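Local structure of pyocin S8 (Pseudomonas aeruginosa, 6W0V) at the interface of chains A and B. The protein kills susceptible bacteria as a protein antibiotic whose C-terminal H-N-H nuclease domain, the part present here in mutant form, cleaves DNA unless its cognate immunity protein is bound. Sequence-based numbering; all coordinates share one arbitrary frame. Chains: chain A, Pyocin S8; chain B, Bacteriocin immunity protein.

Contact 1: the interface of chains A and B. Residues chain A 81-84, 87; chain B 35, 47-48, 52.
The backbone of A:Phe81, A:Thr82 and A:Pro83 runs extended (psi 143° to 165°) before turning into the 3-10 helix 84-86, and this stretch of the colicin/pyocin DNase domain lies against the short helix 48-51 of the immunity protein. The phenol OH of B:Tyr52 donates to A:Phe81 O over 2.5 Å, in the carbonyl plane and on a lone pair. The same tyrosine ring receives A:Pro83 over one face, with CG 3.9 Å from the ring centroid and displaced toward the rim, so that one residue both binds the main chain and packs on the proline. Where the chain turns, A:Lys84 N donates to the carboxylate OD1 of B:Asp48 (2.6 Å), meeting it on the syn side and slightly out of plane. The chain of A:Gln87, extended beyond CG, brings its amide OE1 to the hydroxyl OG1 of B:Thr47, which donates over 2.7 Å. With chi1 at 53°, B:Thr47 sets OG1 toward the glutamine and CG2 against A:Phe81 CD2, 4.1 Å away. Water 1 joins this hydroxyl and B:Asp48 OD1 to A:Thr82 O; water 2 bridges the A:Gln87 amide NE2 to B:Thr47 N. At the margin, ring atom CE2 of A:Phe81 touches CE2 of B:Tyr35.

Contact 2: the interface of chains A and B. Residues chain A 67, 69-70, 81; chain B 19-20, 30, 50-51.
A:Phe81 and B:Phe51 stack with their ring centroids 4.2 Å apart and their planes 27° from parallel, an offset arrangement in which A:Phe81 CD1 sits near the rim of the B:Phe51 face. The opposite face of B:Phe51 carries CG2 of its neighbour B:Ile50, so the ring is held between A:Phe81 of the nuclease and a branch of its own chain. Beyond the stack, the guanidinium of B:Arg30 lies with one face over A:Phe81 CE1, which is 3.5 Å from B:Arg30 CZ; the two planes are inclined by 55°. A:Thr69, in helix 68-75, divides its branches: chi1 of 54° turns the methyl CG2 onto the centre of the B:Phe20 ring, 3.3 Å from its centroid, and OG1 over the rim of the B:Phe51 face turned away from A:Phe81, toward B:Ile50 O, to which it makes a weak hydrogen bond.

Water extends that polar seam. Water 4 links A:Thr69 N and OG1 to B:Ile50 O, while water 5 joins A:Asn70 N to B:Phe51 O, and the two waters bond to each other. Behind the first shell, A:Asn70 ties its helix to the loop bearing A:Phe81: OD1 accepts from A:Phe81 N at 2.8 Å, and the amide ND2 returns a bond to A:Phe81 O. This pairing should fix where the phenylalanine presents its ring. Water 3, in the guanidinium plane, connects B:Arg30 NH2 (2.7 Å from the water) with the carbonyl oxygen of A:Asn70.

Contact 3: the interface of chains A and B. Residues chain A 49, 77-79, 93; chain B 26-27, 30.
The first turn of helix 27-41 of the colicin/pyocin immunity protein presents B:Glu27 to the DNase loop of A:Leu78 and A:Ser79. Its carboxylate OE1 accepts from two donors of A:Ser79: the hydroxyl OG, 2.5 Å away on the syn side, and the backbone N, 2.7 Å away and approaching from above the carboxylate plane. A charged partner, A:Arg49, adds to these two donors; its guanidinium stacks on the carboxylate with the planes 27° apart, placing OE1 over its centre; the salt bridge runs from A:Arg49 NH2 to OE1 at 3.2 Å. Because this is a face-on contact, the in-plane N-H groups serve other partners, NH2 donating to A:Gly77 O (2.7 Å) and NH1 reaching B:Glu27 N through water 7. Bends at chi2 (-96°) and chi3 (-71°) fold A:Arg49 over the glutamate. The other oxygen, OE2, is joined to A:Lys93 NZ by water 8. One turn on, B:Arg30 NH1 donates to A:Ser79 O over 2.6 Å, with the acceptor in the guanidinium plane, while A:Leu78 CB rests on one guanidinium face. The methyl CD2 of A:Leu78 packs against B:Glu27 CG at 3.7 Å. The aliphatic CE of A:Lys93 passes alongside B:Arg30 NH1, and the ammonium NZ lies 4.7 Å from that NH1.

Contact 1: the interface of chains A and B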
ATOM      1  N   PHE A  81      -0.093  -1.203   0.362  1.00 13.16           N
ATOM      2  CA  PHE A  81       0.316  -2.247   1.304  1.00 13.59           C
ATOM      3  C   PHE A  81       1.198  -3.232   0.572  1.00 13.13           C
ATOM      4  O   PHE A  81       0.929  -3.560  -0.597  1.00 14.65           O
ATOM      5  CB  PHE A  81      -0.911  -2.974   1.820  1.00 13.65           C
ATOM      6  CG  PHE A  81      -1.652  -2.189   2.855  1.00 13.69           C
ATOM      7  CD1 PHE A  81      -2.503  -1.166   2.491  1.00 14.04           C
ATOM      8  CD2 PHE A  81      -1.455  -2.450   4.199  1.00 15.29           C
ATOM      9  CE1 PHE A  81      -3.171  -0.435   3.457  1.00 15.10           C
ATOM     10  CE2 PHE A  81      -2.123  -1.714   5.161  1.00 15.37           C
ATOM     11  CZ  PHE A  81      -2.972  -0.703   4.787  1.00 14.83           C
ATOM     12  N   THR A  82       2.199  -3.719   1.275  1.00 14.29           N
ATOM     13  CA  THR A  82       3.013  -4.843   0.796  1.00 15.51           C
ATOM     14  C   THR A  82       2.258  -6.103   1.146  1.00 14.25           C
ATOM     15  O   THR A  82       1.373  -6.086   2.006  1.00 13.84           O
ATOM     16  CB  THR A  82       4.397  -4.883   1.438  1.00 16.65           C
ATOM     17  OG1 THR A  82       4.278  -5.272   2.799  1.00 15.64           O
ATOM     18  CG2 THR A  82       5.083  -3.543   1.383  1.00 16.29           C
ATOM     19  N   PRO A  83       2.639  -7.233   0.537  1.00 15.82           N
ATOM     20  CA  PRO A  83       2.176  -8.513   1.038  1.00 16.09           C
ATOM     21  C   PRO A  83       2.540  -8.568   2.520  1.00 15.07           C
ATOM     22  O   PRO A  83       3.536  -8.004   2.949  1.00 16.18           O
ATOM     23  CB  PRO A  83       2.930  -9.547   0.208  1.00 18.51           C
ATOM     24  CG  PRO A  83       3.269  -8.797  -1.057  1.00 18.66           C
ATOM     25  CD  PRO A  83       3.531  -7.368  -0.623  1.00 16.98           C
ATOM     26  N   LYS A  84       1.713  -9.260   3.280  1.00 16.28           N
ATOM     27  CA  LYS A  84       1.900  -9.399   4.733  1.00 16.58           C
ATOM     28  C   LYS A  84       3.322  -9.871   5.035  1.00 17.56           C
ATOM     29  O   LYS A  84       3.903  -9.368   5.996  1.00 18.31           O
ATOM     30  CB  LYS A  84       0.880 -10.391   5.274  1.00 17.47           C
ATOM     31  CG  LYS A  84       1.044 -10.660   6.752  1.00 18.82           C
ATOM     32  CD  LYS A  84      -0.028 -11.516   7.307  1.00 20.16           C
ATOM     33  CE  LYS A  84       0.270 -11.880   8.736  1.00 24.48           C
ATOM     34  NZ  LYS A  84      -0.972 -12.270   9.429  1.00 27.50           N
ATOM     35  N   GLN A  87       5.703  -7.133   5.438  1.00 19.32           N
ATOM     36  CA  GLN A  87       5.395  -6.111   6.459  1.00 19.08           C
ATOM     37  C   GLN A  87       6.296  -6.343   7.666  1.00 19.87           C
ATOM     38  O   GLN A  87       6.720  -7.486   7.901  1.00 23.44           O
ATOM     39  CB  GLN A  87       3.922  -6.166   6.825  1.00 17.75           C
ATOM     40  CG  GLN A  87       3.056  -6.072   5.583  1.00 17.77           C
ATOM     41  CD  GLN A  87       1.577  -6.117   5.852  1.00 16.76           C
ATOM     42  OE1 GLN A  87       0.779  -5.920   4.938  1.00 17.20           O
ATOM     43  NE2 GLN A  87       1.217  -6.351   7.101  1.00 15.88           N
TER
ATOM     44  N   TYR B  35      -7.415  -2.081   9.203  1.00 13.15           N
ATOM     45  CA  TYR B  35      -7.140  -2.850  10.433  1.00 14.72           C
ATOM     46  C   TYR B  35      -8.435  -3.206  11.137  1.00 14.72           C
ATOM     47  O   TYR B  35      -8.438  -4.247  11.786  1.00 15.21           O
ATOM     48  CB  TYR B  35      -6.106  -2.140  11.290  1.00 16.45           C
ATOM     49  CG  TYR B  35      -4.782  -2.475  10.678  1.00 19.38           C
ATOM     50  CD1 TYR B  35      -4.230  -3.728  10.878  1.00 21.48           C
ATOM     51  CD2 TYR B  35      -4.221  -1.657   9.725  1.00 17.94           C
ATOM     52  CE1 TYR B  35      -3.060  -4.103  10.243  1.00 22.59           C
ATOM     53  CE2 TYR B  35      -3.042  -2.006   9.091  1.00 17.65           C
ATOM     54  CZ  TYR B  35      -2.457  -3.231   9.354  1.00 21.52           C
ATOM     55  OH  TYR B  35      -1.302  -3.608   8.732  1.00 23.89           O
ATOM     56  N   THR B  47      -3.663  -8.532   5.727  1.00 13.57           N
ATOM     57  CA  THR B  47      -4.061  -7.530   4.725  1.00 14.03           C
ATOM     58  C   THR B  47      -4.051  -8.143   3.331  1.00 13.18           C
ATOM     59  O   THR B  47      -4.676  -7.559   2.449  1.00 14.16           O
ATOM     60  CB  THR B  47      -3.133  -6.318   4.792  1.00 14.02           C
ATOM     61  OG1 THR B  47      -1.791  -6.792   4.689  1.00 14.71           O
ATOM     62  CG2 THR B  47      -3.315  -5.534   6.072  1.00 15.34           C
ATOM     63  N   ASP B  48      -3.369  -9.270   3.136  1.00 14.26           N
ATOM     64  CA  ASP B  48      -3.283  -9.888   1.793  1.00 14.58           C
ATOM     65  C   ASP B  48      -4.688 -10.212   1.313  1.00 14.80           C
ATOM     66  O   ASP B  48      -4.923 -10.164   0.122  1.00 15.79           O
ATOM     67  CB  ASP B  48      -2.475 -11.176   1.799  1.00 15.98           C
ATOM     68  CG  ASP B  48      -0.995 -10.935   1.957  1.00 15.80           C
ATOM     69  OD1 ASP B  48      -0.615  -9.758   2.131  1.00 16.85           O
ATOM     70  OD2 ASP B  48      -0.256 -11.911   1.909  1.00 18.66           O
ATOM     71  N   TYR B  52      -3.960  -8.399  -1.733  1.00 15.34           N
ATOM     72  CA  TYR B  52      -3.275  -9.398  -2.579  1.00 15.83           C
ATOM     73  C   TYR B  52      -4.206 -10.567  -2.812  1.00 16.80           C
ATOM     74  O   TYR B  52      -3.862 -11.699  -2.503  1.00 19.23           O
ATOM     75  CB  TYR B  52      -1.942  -9.783  -1.951  1.00 17.63           C
ATOM     76  CG  TYR B  52      -1.010  -8.615  -2.013  1.00 16.61           C
ATOM     77  CD1 TYR B  52      -0.257  -8.402  -3.149  1.00 16.69           C
ATOM     78  CD2 TYR B  52      -0.998  -7.665  -1.012  1.00 15.62           C
ATOM     79  CE1 TYR B  52       0.559  -7.298  -3.265  1.00 16.46           C
ATOM     80  CE2 TYR B  52      -0.188  -6.553  -1.111  1.00 14.12           C
ATOM     81  CZ  TYR B  52       0.584  -6.375  -2.240  1.00 15.21           C
ATOM     82  OH  TYR B  52       1.393  -5.293  -2.343  1.00 16.24           O
TER
HETATM   83  O   HOH W   1      -1.123  -7.193   2.253  1.00 15.58           O
HETATM   84  O   HOH W   2      -1.453  -8.047   7.505  1.00 23.66           O

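Contact 2: the interface of chains A and B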
ATOM      1  N   ARG A  67      -3.334  -4.689  -7.103  1.00 16.48           N
ATOM      2  CA  ARG A  67      -4.752  -5.074  -7.136  1.00 17.34           C
ATOM      3  C   ARG A  67      -5.574  -3.855  -6.732  1.00 16.51           C
ATOM      4  O   ARG A  67      -5.029  -2.771  -6.553  1.00 16.82           O
ATOM      5  CB  ARG A  67      -4.946  -6.358  -6.329  1.00 19.38           C
ATOM      6  CG  ARG A  67      -4.076  -7.510  -6.821  1.00 21.93           C
ATOM      7  CD  ARG A  67      -4.568  -8.159  -8.102  1.00 25.31           C
ATOM      8  NE  ARG A  67      -4.735  -7.238  -9.215  1.00 25.71           N
ATOM      9  CZ  ARG A  67      -3.770  -6.831 -10.036  1.00 27.19           C
ATOM     10  NH1 ARG A  67      -2.525  -7.254  -9.887  1.00 27.77           N
ATOM     11  NH2 ARG A  67      -4.063  -5.991 -11.014  1.00 28.06           N
ATOM     12  N   THR A  69      -7.612  -2.489  -4.352  1.00 15.44           N
ATOM     13  CA  THR A  69      -7.542  -1.623  -3.149  1.00 15.29           C
ATOM     14  C   THR A  69      -6.199  -0.905  -3.158  1.00 16.06           C
ATOM     15  O   THR A  69      -6.199   0.292  -2.900  1.00 15.27           O
ATOM     16  CB  THR A  69      -7.839  -2.384  -1.857  1.00 15.35           C
ATOM     17  OG1 THR A  69      -6.971  -3.506  -1.775  1.00 15.54           O
ATOM     18  CG2 THR A  69      -9.286  -2.807  -1.802  1.00 16.91           C
ATOM     19  N   ASN A  70      -5.109  -1.597  -3.482  1.00 14.57           N
ATOM     20  CA  ASN A  70      -3.798  -0.902  -3.551  1.00 13.64           C
ATOM     21  C   ASN A  70      -3.889   0.203  -4.588  1.00 13.18           C
ATOM     22  O   ASN A  70      -3.484   1.332  -4.278  1.00 15.09           O
ATOM     23  CB  ASN A  70      -2.648  -1.856  -3.842  1.00 15.14           C
ATOM     24  CG  ASN A  70      -1.951  -2.225  -2.557  1.00 13.49           C
ATOM     25  OD1 ASN A  70      -2.103  -1.519  -1.561  1.00 13.63           O
ATOM     26  ND2 ASN A  70      -1.216  -3.320  -2.563  1.00 15.28           N
ATOM     27  N   PHE A  81      -0.093  -1.203   0.362  1.00 13.16           N
ATOM     28  CA  PHE A  81       0.316  -2.247   1.304  1.00 13.59           C
ATOM     29  C   PHE A  81       1.198  -3.232   0.572  1.00 13.13           C
ATOM     30  O   PHE A  81       0.929  -3.560  -0.597  1.00 14.65           O
ATOM     31  CB  PHE A  81      -0.911  -2.974   1.820  1.00 13.65           C
ATOM     32  CG  PHE A  81      -1.652  -2.189   2.855  1.00 13.69           C
ATOM     33  CD1 PHE A  81      -2.503  -1.166   2.491  1.00 14.04           C
ATOM     34  CD2 PHE A  81      -1.455  -2.450   4.199  1.00 15.29           C
ATOM     35  CE1 PHE A  81      -3.171  -0.435   3.457  1.00 15.10           C
ATOM     36  CE2 PHE A  81      -2.123  -1.714   5.161  1.00 15.37           C
ATOM     37  CZ  PHE A  81      -2.972  -0.703   4.787  1.00 14.83           C
TER
ATOM     38  N   LEU B  19     -12.571   0.407   1.087  1.00 18.14           N
ATOM     39  CA  LEU B  19     -11.195   0.256   0.553  1.00 18.98           C
ATOM     40  C   LEU B  19     -11.214   0.240  -0.974  1.00 17.93           C
ATOM     41  O   LEU B  19     -10.246   0.706  -1.571  1.00 19.84           O
ATOM     42  CB  LEU B  19     -10.550  -0.998   1.129  1.00 17.36           C
ATOM     43  CG  LEU B  19     -10.414  -0.996   2.647  1.00 16.57           C
ATOM     44  CD1 LEU B  19      -9.767  -2.276   3.125  1.00 16.32           C
ATOM     45  CD2 LEU B  19      -9.618   0.217   3.116  1.00 17.27           C
ATOM     46  N   PHE B  20     -12.262  -0.287  -1.597  1.00 18.84           N
ATOM     47  CA  PHE B  20     -12.348  -0.347  -3.075  1.00 20.32           C
ATOM     48  C   PHE B  20     -12.885   0.967  -3.626  1.00 22.00           C
ATOM     49  O   PHE B  20     -12.500   1.323  -4.744  1.00 23.05           O
ATOM     50  CB  PHE B  20     -13.249  -1.495  -3.511  1.00 20.21           C
ATOM     51  CG  PHE B  20     -12.642  -2.843  -3.248  1.00 19.08           C
ATOM     52  CD1 PHE B  20     -12.716  -3.417  -1.988  1.00 16.73           C
ATOM     53  CD2 PHE B  20     -11.989  -3.531  -4.255  1.00 19.19           C
ATOM     54  CE1 PHE B  20     -12.143  -4.650  -1.744  1.00 16.98           C
ATOM     55  CE2 PHE B  20     -11.427  -4.770  -4.007  1.00 18.34           C
ATOM     56  CZ  PHE B  20     -11.512  -5.330  -2.757  1.00 18.34           C
ATOM     57  N   ARG B  30      -7.212   5.435   6.172  1.00 13.46           N
ATOM     58  CA  ARG B  30      -7.433   4.152   5.481  1.00 13.27           C
ATOM     59  C   ARG B  30      -7.028   3.025   6.414  1.00 13.55           C
ATOM     60  O   ARG B  30      -7.723   2.013   6.462  1.00 14.34           O
ATOM     61  CB  ARG B  30      -6.644   4.048   4.189  1.00 12.94           C
ATOM     62  CG  ARG B  30      -6.871   2.712   3.510  1.00 12.97           C
ATOM     63  CD  ARG B  30      -6.104   2.544   2.241  1.00 13.52           C
ATOM     64  NE  ARG B  30      -4.691   2.679   2.498  1.00 13.00           N
ATOM     65  CZ  ARG B  30      -3.751   2.502   1.602  1.00 14.13           C
ATOM     66  NH1 ARG B  30      -2.492   2.691   1.953  1.00 15.29           N
ATOM     67  NH2 ARG B  30      -4.059   2.147   0.370  1.00 15.59           N
ATOM     68  N   ILE B  50      -7.240  -8.575   1.449  1.00 14.37           N
ATOM     69  CA  ILE B  50      -7.791  -7.372   0.779  1.00 14.59           C
ATOM     70  C   ILE B  50      -6.894  -7.011  -0.399  1.00 13.79           C
ATOM     71  O   ILE B  50      -7.399  -6.800  -1.498  1.00 15.05           O
ATOM     72  CB  ILE B  50      -7.862  -6.200   1.768  1.00 14.44           C
ATOM     73  CG1 ILE B  50      -8.708  -6.555   2.994  1.00 15.15           C
ATOM     74  CG2 ILE B  50      -8.365  -4.958   1.061  1.00 15.78           C
ATOM     75  CD1 ILE B  50      -8.487  -5.633   4.161  1.00 15.79           C
ATOM     76  N   PHE B  51      -5.599  -6.865  -0.135  1.00 14.35           N
ATOM     77  CA  PHE B  51      -4.678  -6.162  -1.055  1.00 14.60           C
ATOM     78  C   PHE B  51      -3.999  -7.106  -2.035  1.00 14.57           C
ATOM     79  O   PHE B  51      -3.528  -6.635  -3.055  1.00 15.86           O
ATOM     80  CB  PHE B  51      -3.652  -5.379  -0.251  1.00 14.37           C
ATOM     81  CG  PHE B  51      -4.294  -4.205   0.418  1.00 13.28           C
ATOM     82  CD1 PHE B  51      -4.472  -3.017  -0.272  1.00 13.50           C
ATOM     83  CD2 PHE B  51      -4.783  -4.303   1.705  1.00 13.37           C
ATOM     84  CE1 PHE B  51      -5.121  -1.953   0.327  1.00 13.79           C
ATOM     85  CE2 PHE B  51      -5.410  -3.229   2.309  1.00 13.68           C
ATOM     86  CZ  PHE B  51      -5.581  -2.057   1.615  1.00 13.88           C
TER
HETATM   87  O   HOH W   3      -2.438   2.199  -1.840  1.00 14.04           O
HETATM   88  O   HOH W   4      -7.419  -5.334  -3.848  1.00 15.18           O
HETATM   89  O   HOH W   5      -4.816  -4.368  -3.852  1.00 16.97           O

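Contact 3: the interface of chains A and B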
ATOM      1  N   ARG A  49       5.177  11.861  -1.617  1.00 13.01           N
ATOM      2  CA  ARG A  49       4.787  10.442  -1.530  1.00 12.99           C
ATOM      3  C   ARG A  49       3.447  10.283  -2.242  1.00 13.55           C
ATOM      4  O   ARG A  49       3.265   9.302  -2.974  1.00 13.61           O
ATOM      5  CB  ARG A  49       4.714   9.999  -0.074  1.00 13.49           C
ATOM      6  CG  ARG A  49       4.236   8.566   0.063  1.00 14.11           C
ATOM      7  CD  ARG A  49       2.759   8.537   0.325  1.00 15.29           C
ATOM      8  NE  ARG A  49       2.514   9.028   1.665  1.00 16.53           N
ATOM      9  CZ  ARG A  49       1.316   9.353   2.115  1.00 15.96           C
ATOM     10  NH1 ARG A  49       1.161   9.783   3.353  1.00 18.47           N
ATOM     11  NH2 ARG A  49       0.268   9.229   1.319  1.00 16.80           N
ATOM     12  N   GLY A  77      -3.053   8.750  -3.491  1.00 12.65           N
ATOM     13  CA  GLY A  77      -1.682   9.068  -3.061  1.00 12.79           C
ATOM     14  C   GLY A  77      -1.270   8.241  -1.867  1.00 13.37           C
ATOM     15  O   GLY A  77      -0.272   8.559  -1.244  1.00 13.52           O
ATOM     16  N   LEU A  78      -2.009   7.180  -1.550  1.00 13.49           N
ATOM     17  CA  LEU A  78      -1.711   6.343  -0.373  1.00 12.78           C
ATOM     18  C   LEU A  78      -0.762   5.228  -0.773  1.00 12.07           C
ATOM     19  O   LEU A  78      -0.940   4.615  -1.836  1.00 12.47           O
ATOM     20  CB  LEU A  78      -3.001   5.749   0.175  1.00 13.73           C
ATOM     21  CG  LEU A  78      -4.096   6.766   0.439  1.00 14.63           C
ATOM     22  CD1 LEU A  78      -5.347   6.059   0.918  1.00 15.57           C
ATOM     23  CD2 LEU A  78      -3.644   7.806   1.447  1.00 15.73           C
ATOM     24  N   SER A  79       0.237   5.006   0.063  1.00 12.48           N
ATOM     25  CA  SER A  79       1.256   3.963  -0.145  1.00 13.17           C
ATOM     26  C   SER A  79       0.538   2.634  -0.204  1.00 12.49           C
ATOM     27  O   SER A  79      -0.275   2.339   0.655  1.00 13.51           O
ATOM     28  CB  SER A  79       2.260   3.971   0.931  1.00 13.79           C
ATOM     29  OG  SER A  79       2.811   5.267   1.041  1.00 14.23           O
ATOM     30  N   LYS A  93       3.305  -0.734   4.489  1.00 15.25           N
ATOM     31  CA  LYS A  93       3.227  -0.058   3.182  1.00 16.44           C
ATOM     32  C   LYS A  93       4.582  -0.157   2.509  1.00 14.67           C
ATOM     33  O   LYS A  93       5.605  -0.167   3.217  1.00 15.50           O
ATOM     34  CB  LYS A  93       2.967   1.439   3.313  1.00 19.10           C
ATOM     35  CG  LYS A  93       1.866   1.835   4.262  1.00 19.31           C
ATOM     36  CD  LYS A  93       0.572   1.207   3.863  1.00 18.78           C
ATOM     37  CE  LYS A  93      -0.581   1.825   4.615  1.00 19.99           C
ATOM     38  NZ  LYS A  93      -0.390   1.715   6.080  1.00 20.03           N
TER
ATOM     39  N   SER B  26      -6.016  10.244   4.127  1.00 15.84           N
ATOM     40  CA  SER B  26      -4.667   9.961   4.661  1.00 15.19           C
ATOM     41  C   SER B  26      -4.471   8.465   4.758  1.00 13.80           C
ATOM     42  O   SER B  26      -5.466   7.712   4.784  1.00 13.44           O
ATOM     43  CB  SER B  26      -4.471  10.597   6.004  1.00 16.46           C
ATOM     44  OG  SER B  26      -5.311   9.954   6.956  1.00 17.22           O
ATOM     45  N   GLU B  27      -3.229   8.046   4.865  1.00 13.73           N
ATOM     46  CA  GLU B  27      -2.924   6.626   5.109  1.00 13.90           C
ATOM     47  C   GLU B  27      -3.502   6.233   6.455  1.00 13.92           C
ATOM     48  O   GLU B  27      -4.018   5.142   6.562  1.00 14.19           O
ATOM     49  CB  GLU B  27      -1.429   6.408   5.029  1.00 14.24           C
ATOM     50  CG  GLU B  27      -0.955   6.543   3.615  1.00 14.40           C
ATOM     51  CD  GLU B  27       0.501   6.208   3.460  1.00 14.47           C
ATOM     52  OE1 GLU B  27       0.973   6.268   2.322  1.00 14.28           O
ATOM     53  OE2 GLU B  27       1.139   5.899   4.485  1.00 18.41           O
ATOM     54  N   ARG B  30      -7.212   5.435   6.172  1.00 13.46           N
ATOM     55  CA  ARG B  30      -7.433   4.152   5.481  1.00 13.27           C
ATOM     56  C   ARG B  30      -7.028   3.025   6.414  1.00 13.55           C
ATOM     57  O   ARG B  30      -7.723   2.013   6.462  1.00 14.34           O
ATOM     58  CB  ARG B  30      -6.644   4.048   4.189  1.00 12.94           C
ATOM     59  CG  ARG B  30      -6.871   2.712   3.510  1.00 12.97           C
ATOM     60  CD  ARG B  30      -6.104   2.544   2.241  1.00 13.52           C
ATOM     61  NE  ARG B  30      -4.691   2.679   2.498  1.00 13.00           N
ATOM     62  CZ  ARG B  30      -3.751   2.502   1.602  1.00 14.13           C
ATOM     63  NH1 ARG B  30      -2.492   2.691   1.953  1.00 15.29           N
ATOM     64  NH2 ARG B  30      -4.059   2.147   0.370  1.00 15.59           N
TER
HETATM   65  O   HOH W   6      -2.438   2.199  -1.840  1.00 14.04           O
HETATM   66  O   HOH W   7      -1.403  10.109   4.361  1.00 16.89           O
HETATM   67  O   HOH W   8       0.816   4.221   6.572  1.00 23.54           O

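Contact 1 and contact 2 have C-alpha centres about 9 Å apart and share A:Phe81, while contact 2 and contact 3, about 10 Å apart, share B:Arg30; contact 1 and contact 3 lie about 13 Å from each other. Contact 2 therefore joins the other two into one continuous surface. On the immunity side, helix 48-51 serves contacts 1 and 2, and helix 27-41 contributes to all three. Polar grips at contacts 1 and 3 flank the aromatic core of contact 2, a layout that would favour close docking of the cognate pair, although these contacts alone do not show how nuclease activity is blocked.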